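Local coordinates for putative exported protein (Bordetella pertussis Tohama I, PDB 2PFZ) that binds pyroglutamic acid as an extracytoplasmic solute receptor, probably delivering it to a tripartite ATP-independent periplasmic (TRAP) transporter, at residues T7-S12 and V162-L167; A126-K131 and K137-R142; D177-S182 and T189-Y194. One frame throughout, in Å; residues are numbered along the deposited sequence.

Contact 1 of 3, residues T7-S12 and V162-L167. With PCA (pyroglutamic acid), chain B.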
# COMPACT_ATOMS: atom_id res chain seq x y z
N THR A 7 -4.93 -11.82 3.19
CA THR A 7 -4.81 -10.54 2.51
C THR A 7 -6.14 -9.81 2.56
O THR A 7 -7.23 -10.44 2.60
CB THR A 7 -4.29 -10.73 1.05
OG1 THR A 7 -4.41 -9.50 0.34
CG2 THR A 7 -5.09 -11.78 0.27
N ALA A 8 -6.06 -8.48 2.54
CA ALA A 8 -7.24 -7.64 2.62
C ALA A 8 -7.92 -7.36 1.27
O ALA A 8 -8.99 -6.75 1.24
CB ALA A 8 -6.88 -6.34 3.37
N TYR A 9 -7.33 -7.84 0.17
CA TYR A 9 -7.73 -7.46 -1.20
C TYR A 9 -8.27 -8.66 -1.98
O TYR A 9 -7.98 -9.81 -1.60
CB TYR A 9 -6.53 -6.79 -1.91
CG TYR A 9 -5.97 -5.73 -1.01
CD1 TYR A 9 -6.65 -4.54 -0.82
CD2 TYR A 9 -4.79 -5.94 -0.29
CE1 TYR A 9 -6.19 -3.58 0.03
CE2 TYR A 9 -4.32 -4.99 0.56
CZ TYR A 9 -5.02 -3.80 0.71
OH TYR A 9 -4.56 -2.84 1.58
N PRO A 10 -9.08 -8.39 -3.03
CA PRO A 10 -9.78 -9.45 -3.74
C PRO A 10 -8.88 -10.21 -4.72
O PRO A 10 -7.77 -9.77 -5.04
CB PRO A 10 -10.88 -8.67 -4.48
CG PRO A 10 -10.24 -7.42 -4.83
CD PRO A 10 -9.38 -7.07 -3.63
N ALA A 11 -9.36 -11.35 -5.19
CA ALA A 11 -8.58 -12.18 -6.09
C ALA A 11 -8.11 -11.43 -7.35
O ALA A 11 -7.02 -11.69 -7.84
CB ALA A 11 -9.36 -13.45 -6.48
N SER A 12 -8.92 -10.49 -7.84
CA SER A 12 -8.59 -9.76 -9.07
C SER A 12 -7.52 -8.68 -8.86
O SER A 12 -6.97 -8.14 -9.82
CB SER A 12 -9.84 -9.18 -9.74
OG SER A 12 -10.51 -8.29 -8.88
N VAL A 162 -12.53 3.66 5.32
CA VAL A 162 -13.25 2.54 4.76
C VAL A 162 -12.25 1.60 4.11
O VAL A 162 -11.50 2.01 3.20
CB VAL A 162 -14.29 2.98 3.69
CG1 VAL A 162 -15.18 1.82 3.32
CG2 VAL A 162 -15.13 4.13 4.21
N GLN A 163 -12.23 0.35 4.56
CA GLN A 163 -11.33 -0.63 3.92
C GLN A 163 -11.78 -0.91 2.50
O GLN A 163 -12.94 -0.67 2.17
CB GLN A 163 -11.23 -1.91 4.74
CG GLN A 163 -10.79 -1.63 6.18
CD GLN A 163 -9.47 -0.87 6.23
OE1 GLN A 163 -8.60 -1.08 5.39
NE2 GLN A 163 -9.33 0.04 7.19
N GLN A 164 -10.87 -1.40 1.65
CA GLN A 164 -11.21 -1.62 0.24
C GLN A 164 -12.38 -2.60 0.09
O GLN A 164 -13.20 -2.45 -0.80
CB GLN A 164 -10.03 -2.12 -0.61
CG GLN A 164 -10.37 -2.11 -2.09
CD GLN A 164 -9.19 -2.38 -3.02
OE1 GLN A 164 -9.30 -3.14 -3.98
NE2 GLN A 164 -8.08 -1.74 -2.76
N ALA A 165 -12.42 -3.61 0.97
CA ALA A 165 -13.49 -4.61 0.96
C ALA A 165 -14.89 -4.03 1.19
O ALA A 165 -15.89 -4.68 0.81
CB ALA A 165 -13.21 -5.74 1.98
N GLU A 166 -14.95 -2.84 1.79
CA GLU A 166 -16.20 -2.09 2.04
C GLU A 166 -16.39 -0.83 1.20
O GLU A 166 -17.34 -0.08 1.42
CB GLU A 166 -16.32 -1.68 3.51
CG GLU A 166 -16.80 -2.79 4.42
CD GLU A 166 -15.70 -3.75 4.76
OE1 GLU A 166 -14.64 -3.28 5.25
OE2 GLU A 166 -15.89 -4.96 4.55
N LEU A 167 -15.50 -0.60 0.24
CA LEU A 167 -15.50 0.67 -0.51
C LEU A 167 -16.67 0.78 -1.48
O LEU A 167 -17.33 1.81 -1.57
CB LEU A 167 -14.20 0.83 -1.29
CG LEU A 167 -13.50 2.18 -1.41
CD1 LEU A 167 -12.47 2.16 -2.53
CD2 LEU A 167 -14.39 3.39 -1.50
N PCA B . -5.41 0.88 -2.95
CA PCA B . -5.53 0.51 -1.53
CB PCA B . -4.36 1.08 -0.72
CG PCA B . -3.52 1.88 -1.70
CD PCA B . -4.19 1.65 -3.02
OE PCA B . -3.73 2.06 -4.09
C PCA B . -6.80 1.15 -1.01
O PCA B . -7.34 0.77 0.04
OXT PCA B . -7.30 2.08 -1.67
O HOH W 1 -9.97 -4.59 2.50

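Contact 2 of 3, residues A126-K131 and K137-R142. With PCA (pyroglutamic acid), chain B.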
# COMPACT_ATOMS: atom_id res chain seq x y z
N ALA A 126 -12.50 12.09 -7.74
CA ALA A 126 -13.50 13.08 -7.33
C ALA A 126 -14.54 13.37 -8.43
O ALA A 126 -14.37 13.01 -9.60
CB ALA A 126 -12.82 14.38 -6.87
N ASN A 127 -15.62 14.03 -8.04
CA ASN A 127 -16.58 14.52 -9.00
C ASN A 127 -16.38 16.00 -9.28
O ASN A 127 -16.92 16.52 -10.25
CB ASN A 127 -18.00 14.21 -8.52
CG ASN A 127 -18.36 12.76 -8.73
OD1 ASN A 127 -18.12 12.21 -9.80
ND2 ASN A 127 -18.93 12.14 -7.71
N ARG A 128 -15.59 16.63 -8.41
CA ARG A 128 -15.25 18.05 -8.44
C ARG A 128 -14.12 18.40 -9.37
O ARG A 128 -13.22 17.59 -9.62
CB ARG A 128 -14.73 18.48 -7.06
CG ARG A 128 -15.75 18.84 -6.07
CD ARG A 128 -15.04 19.35 -4.84
NE ARG A 128 -15.97 19.41 -3.73
CZ ARG A 128 -15.75 20.04 -2.60
NH1 ARG A 128 -14.60 20.65 -2.37
NH2 ARG A 128 -16.69 20.03 -1.67
N ASP A 129 -14.13 19.66 -9.82
CA ASP A 129 -12.97 20.22 -10.50
C ASP A 129 -11.93 20.63 -9.47
O ASP A 129 -12.21 21.42 -8.57
CB ASP A 129 -13.39 21.37 -11.40
CG ASP A 129 -13.92 20.89 -12.73
OD1 ASP A 129 -13.27 21.16 -13.75
OD2 ASP A 129 -14.97 20.21 -12.76
N ILE A 130 -10.73 20.05 -9.58
CA ILE A 130 -9.67 20.33 -8.62
C ILE A 130 -8.47 20.84 -9.37
O ILE A 130 -7.76 20.06 -10.02
CB ILE A 130 -9.28 19.07 -7.79
CG1 ILE A 130 -10.52 18.41 -7.15
CG2 ILE A 130 -8.22 19.43 -6.75
CD1 ILE A 130 -10.20 17.15 -6.28
N LYS A 131 -8.26 22.15 -9.31
CA LYS A 131 -7.13 22.78 -9.99
C LYS A 131 -6.14 23.30 -8.96
O LYS A 131 -5.01 23.67 -9.30
CB LYS A 131 -7.65 23.87 -10.93
CG LYS A 131 -8.19 23.29 -12.25
CD LYS A 131 -9.15 24.23 -13.00
CE LYS A 131 -10.62 24.06 -12.56
NZ LYS A 131 -11.13 22.64 -12.65
N LYS A 137 -11.50 21.41 -0.16
CA LYS A 137 -12.14 21.72 1.11
C LYS A 137 -13.57 21.19 1.12
O LYS A 137 -14.35 21.43 0.19
CB LYS A 137 -12.09 23.23 1.41
CG LYS A 137 -12.19 23.57 2.90
CD LYS A 137 -12.10 25.06 3.17
CE LYS A 137 -13.48 25.67 3.32
NZ LYS A 137 -14.21 25.16 4.53
N GLY A 138 -13.90 20.42 2.16
CA GLY A 138 -15.26 19.91 2.32
C GLY A 138 -15.59 18.63 1.57
O GLY A 138 -16.72 18.16 1.61
N LEU A 139 -14.60 18.05 0.89
CA LEU A 139 -14.81 16.76 0.22
C LEU A 139 -15.22 15.70 1.27
O LEU A 139 -14.71 15.75 2.38
CB LEU A 139 -13.53 16.34 -0.54
CG LEU A 139 -13.36 16.85 -1.99
CD1 LEU A 139 -12.01 16.45 -2.57
CD2 LEU A 139 -14.51 16.32 -2.87
N LYS A 140 -16.14 14.81 0.91
CA LYS A 140 -16.53 13.66 1.73
C LYS A 140 -15.55 12.53 1.40
O LYS A 140 -15.81 11.72 0.52
CB LYS A 140 -17.97 13.19 1.42
CG LYS A 140 -19.09 14.18 1.77
CD LYS A 140 -20.46 13.49 1.71
CE LYS A 140 -21.01 13.41 0.28
NZ LYS A 140 -22.28 12.62 0.20
N TRP A 141 -14.44 12.50 2.11
CA TRP A 141 -13.26 11.76 1.70
C TRP A 141 -13.20 10.37 2.34
O TRP A 141 -13.48 10.24 3.53
CB TRP A 141 -12.06 12.58 2.14
CG TRP A 141 -10.69 12.14 1.74
CD1 TRP A 141 -9.96 11.12 2.29
CD2 TRP A 141 -9.82 12.82 0.82
NE1 TRP A 141 -8.69 11.09 1.72
CE2 TRP A 141 -8.57 12.13 0.84
CE3 TRP A 141 -9.96 13.95 -0.01
CZ2 TRP A 141 -7.48 12.51 0.03
CZ3 TRP A 141 -8.87 14.34 -0.83
CH2 TRP A 141 -7.64 13.62 -0.79
N ARG A 142 -12.87 9.36 1.56
CA ARG A 142 -12.61 8.03 2.07
C ARG A 142 -11.10 7.85 2.31
O ARG A 142 -10.29 7.92 1.37
CB ARG A 142 -13.14 6.97 1.10
CG ARG A 142 -12.76 5.50 1.45
CD ARG A 142 -11.52 5.03 0.66
NE ARG A 142 -11.11 3.66 0.99
CZ ARG A 142 -10.17 2.98 0.32
NH1 ARG A 142 -9.58 3.53 -0.75
NH2 ARG A 142 -9.85 1.75 0.71
N PCA B . -5.41 0.88 -2.95
CA PCA B . -5.53 0.51 -1.53
CB PCA B . -4.36 1.08 -0.72
CG PCA B . -3.52 1.88 -1.70
CD PCA B . -4.19 1.65 -3.02
OE PCA B . -3.73 2.06 -4.09
C PCA B . -6.80 1.15 -1.01
O PCA B . -7.34 0.77 0.04
OXT PCA B . -7.30 2.08 -1.67

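Contact 3 of 3, residues D177-S182 and T189-Y194. With PCA (pyroglutamic acid), chain B.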
# COMPACT_ATOMS: atom_id res chain seq x y z
N ASP A 177 -17.59 10.63 -1.37
CA ASP A 177 -17.73 11.09 -2.76
C ASP A 177 -16.39 11.23 -3.49
O ASP A 177 -16.33 11.60 -4.68
CB ASP A 177 -18.47 12.46 -2.81
CG ASP A 177 -17.78 13.56 -1.98
OD1 ASP A 177 -16.58 13.45 -1.66
OD2 ASP A 177 -18.43 14.58 -1.62
N SER A 178 -15.31 10.96 -2.75
CA SER A 178 -13.95 11.23 -3.19
C SER A 178 -12.99 10.41 -2.34
O SER A 178 -13.32 10.01 -1.23
CB SER A 178 -13.61 12.71 -3.03
OG SER A 178 -13.62 13.09 -1.65
N TYR A 179 -11.80 10.17 -2.88
CA TYR A 179 -10.68 9.56 -2.18
C TYR A 179 -9.37 9.57 -2.98
O TYR A 179 -9.37 9.74 -4.19
CB TYR A 179 -11.01 8.15 -1.70
CG TYR A 179 -11.18 7.08 -2.75
CD1 TYR A 179 -12.38 6.95 -3.44
CD2 TYR A 179 -10.16 6.14 -3.00
CE1 TYR A 179 -12.55 5.94 -4.39
CE2 TYR A 179 -10.32 5.15 -3.96
CZ TYR A 179 -11.53 5.05 -4.65
OH TYR A 179 -11.72 4.04 -5.59
N MET A 180 -8.25 9.36 -2.30
CA MET A 180 -7.00 9.06 -2.99
C MET A 180 -6.67 7.57 -2.93
O MET A 180 -6.87 6.94 -1.89
CB MET A 180 -5.84 9.91 -2.51
CG MET A 180 -6.02 11.39 -2.90
SD MET A 180 -4.64 12.43 -2.42
CE MET A 180 -3.43 11.99 -3.66
N SER A 181 -6.28 7.03 -4.08
CA SER A 181 -5.90 5.62 -4.26
C SER A 181 -5.33 5.45 -5.68
O SER A 181 -5.05 6.44 -6.37
CB SER A 181 -7.10 4.69 -4.09
OG SER A 181 -6.67 3.33 -3.99
N SER A 182 -5.18 4.19 -6.10
CA SER A 182 -4.60 3.83 -7.37
C SER A 182 -5.71 3.61 -8.41
O SER A 182 -6.87 3.46 -8.05
CB SER A 182 -3.79 2.56 -7.22
OG SER A 182 -4.58 1.53 -6.64
N THR A 189 -13.12 -1.76 -7.82
CA THR A 189 -14.29 -1.46 -7.00
C THR A 189 -15.37 -0.80 -7.85
O THR A 189 -16.41 -0.34 -7.34
CB THR A 189 -13.93 -0.56 -5.79
OG1 THR A 189 -13.37 0.69 -6.24
CG2 THR A 189 -12.98 -1.28 -4.80
N LYS A 190 -15.12 -0.77 -9.16
CA LYS A 190 -15.98 -0.08 -10.13
C LYS A 190 -16.34 1.33 -9.68
O LYS A 190 -17.52 1.72 -9.71
CB LYS A 190 -17.24 -0.92 -10.42
CG LYS A 190 -16.92 -2.19 -11.16
CD LYS A 190 -18.04 -2.57 -12.13
CE LYS A 190 -19.07 -3.47 -11.48
NZ LYS A 190 -18.78 -4.88 -11.84
N THR A 191 -15.32 2.09 -9.26
CA THR A 191 -15.47 3.48 -8.78
C THR A 191 -16.07 4.40 -9.86
O THR A 191 -16.77 5.35 -9.55
CB THR A 191 -14.10 4.02 -8.27
OG1 THR A 191 -13.83 3.40 -7.02
CG2 THR A 191 -14.12 5.54 -8.03
N TYR A 192 -15.82 4.05 -11.12
CA TYR A 192 -16.38 4.78 -12.26
C TYR A 192 -17.91 4.85 -12.30
O TYR A 192 -18.48 5.74 -12.96
CB TYR A 192 -15.84 4.21 -13.57
CG TYR A 192 -16.06 2.72 -13.76
CD1 TYR A 192 -15.03 1.80 -13.52
CD2 TYR A 192 -17.29 2.22 -14.19
CE1 TYR A 192 -15.23 0.43 -13.71
CE2 TYR A 192 -17.49 0.86 -14.39
CZ TYR A 192 -16.46 -0.03 -14.14
OH TYR A 192 -16.67 -1.37 -14.35
N GLU A 193 -18.59 3.93 -11.62
CA GLU A 193 -20.05 3.99 -11.52
C GLU A 193 -20.52 5.23 -10.71
O GLU A 193 -21.60 5.77 -10.96
CB GLU A 193 -20.59 2.68 -10.95
CG GLU A 193 -20.40 1.50 -11.89
CD GLU A 193 -20.87 0.18 -11.32
OE1 GLU A 193 -21.09 0.09 -10.09
OE2 GLU A 193 -21.03 -0.79 -12.10
N TYR A 194 -19.68 5.71 -9.79
CA TYR A 194 -20.10 6.72 -8.83
C TYR A 194 -19.26 7.98 -8.84
O TYR A 194 -19.72 9.04 -8.43
CB TYR A 194 -20.06 6.13 -7.42
CG TYR A 194 -21.00 4.98 -7.23
CD1 TYR A 194 -22.36 5.19 -7.01
CD2 TYR A 194 -20.53 3.67 -7.28
CE1 TYR A 194 -23.23 4.12 -6.85
CE2 TYR A 194 -21.40 2.59 -7.11
CZ TYR A 194 -22.74 2.83 -6.89
OH TYR A 194 -23.60 1.76 -6.72
N PCA B . -5.41 0.88 -2.95
CA PCA B . -5.53 0.51 -1.53
CB PCA B . -4.36 1.08 -0.72
CG PCA B . -3.52 1.88 -1.70
CD PCA B . -4.19 1.65 -3.02
OE PCA B . -3.73 2.06 -4.09
C PCA B . -6.80 1.15 -1.01
O PCA B . -7.34 0.77 0.04
OXT PCA B . -7.30 2.08 -1.67

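Contact 1 of 3, residues T7-S12 and V162-L167
In the wall of the pyroglutamate pocket, Tyr9 and Pro10 of the loop following strand 2-6 close on Gln164, which lies just ahead of helix 167-172 and belongs to the ligand pocket. No direct hydrogen bond spans the two loops; side-chain packing and one water join them. With CG opposite the backbone N (chi1 -171°) and the chain stretched out beyond it, Gln164 lays its amide against the CD1/CE1 flank of Tyr9, the two side chains crossing at about a right angle and the amide and ring planes lying 54° apart. Gln164 NE2 comes to 3.7 Å from Tyr9 CD1. The other end of the same amide, Gln164 OE1, stands 3.9 Å from Pro10 CD, so Tyr9 and Pro10 pack against the two ends of the amide, without hydrogen bonds. Gln164 NE2 also lies against the ligand, 3.6 Å from the carboxylate carbon C of pyroglutamic acid.

Within its own loop the Tyr9 ring carries the Ala8 methyl over its centre, CB being 4.0 Å above the ring plane, and Trp119 of the pocket meets the ring edge-to-face. Beside the aromatic packing, a water donates to Ala8 O at 2.7 Å and accepts from Ala165 N at 3.1 Å. It thereby satisfies a backbone carbonyl and an amide that do not meet directly. Contact between loops of the two lobes beside a bound solute is consistent with the closed, ligand-bound form of a DctP-family periplasmic receptor.

Contact 2 of 3, residues A126-K131 and K137-R142
Arg128 turns CG away from its carbonyl carbon (chi1 -85°) and runs extended from CG to NE, which carries its guanidinium along Leu139 to the backbone of Lys137. The contact closes the connection between strands 123-126 and 140-143 of the mixed sheet in this solute-binding fold. Lys137 O lies at the guanidinium edge, in its plane, and takes a fairly straight bond from Arg128 NH1 (2.7 Å, 161°), although the donor sits above the carbonyl plane. Arg128 NH2 adds a weak bond to the same oxygen, and NH1 also reaches Asp135 O, so one guanidinium gathers carbonyls of the loop leading into strand 140-143. Leu139 passes Arg128 in the opposite direction and lays CD2 3.5 Å from Arg128 NE, over one face of the group. The buried Ile130 and Leu139 meet tip to tip, CD1 to CD1, at 4.2 Å.

Further along the strand, Arg142 serves the ligand. A bend at chi2 (-97°) presents its guanidinium to the pyroglutamate carboxylate, while its NE is held by Val162 O. The grip is two-pronged: Arg142 NH1 donates to OXT of pyroglutamic acid at 2.9 Å and Arg142 NH2 to its O at 2.8 Å.

Contact 3 of 3, residues D177-S182 and T189-Y194
The Tyr179 ring meets Thr191 at its edge, OG1 of the threonine lying near the ring plane, while Phe125 of strand 123-126 stacks with the ring. Tyr179 and Thr191 approach from opposite directions, and their hydroxyls form a short hydrogen bond of 2.6 Å between Tyr179 OH and Thr191 OG1 in which either could be the donor. The Thr191 methyl comes up beside it, with CG2 4.0 Å from Tyr179 CE1. Nearby, Thr189 OG1 is bonded to Thr185 O. The contact thus runs from strand 178-181 to the Schellman motif that ends helix 183-188, where Lys190, with positive phi, is the C-prime residue.

Past Tyr179 the chain brings two pocket serines, Ser181 and the N-cap Ser182, to the ligand. Ser181 OG, opposite the backbone N (chi1 -168°), donates to OXT of pyroglutamic acid at 2.7 Å. Ser182 OG, set between the backbone N and the carbonyl carbon (chi1 54°), donates to the lactam oxygen OE of the ligand, also at 2.7 Å. As N-cap of helix 183-188, Ser182 OG also accepts from Thr185 N. One hydroxyl therefore donates to the solute and accepts from the helix start. The lactam oxygen lies by the N-terminal end of this short helix, whose dipole may modestly favour the partial negative charge on it, while at the far end of the helix the buried Tyr179 hydroxyl is satisfied by Thr191.

In the fold
From the N terminus, contact 1 closes a loop of about 150 residues, joining the loop after strand 2-6 to the one ahead of helix 167-172. Within that long excursion contact 2 closes a short loop, leading from strand 123-126 into strand 140-143. Contact 3 follows in series once contact 1 has closed, and spans helix 183-188. Contacts 2 and 3 share the mixed sheet, where strands 140-143 and 178-181 are neighbours joined by backbone bonds such as Arg142 N to Ser178 O. Contact 1 touches both: Leu167 packs on Arg142 and Tyr179. Gln164, Arg142, Ser181 and Ser182 converge on pyroglutamic acid, so all three contacts have a member in the cleft.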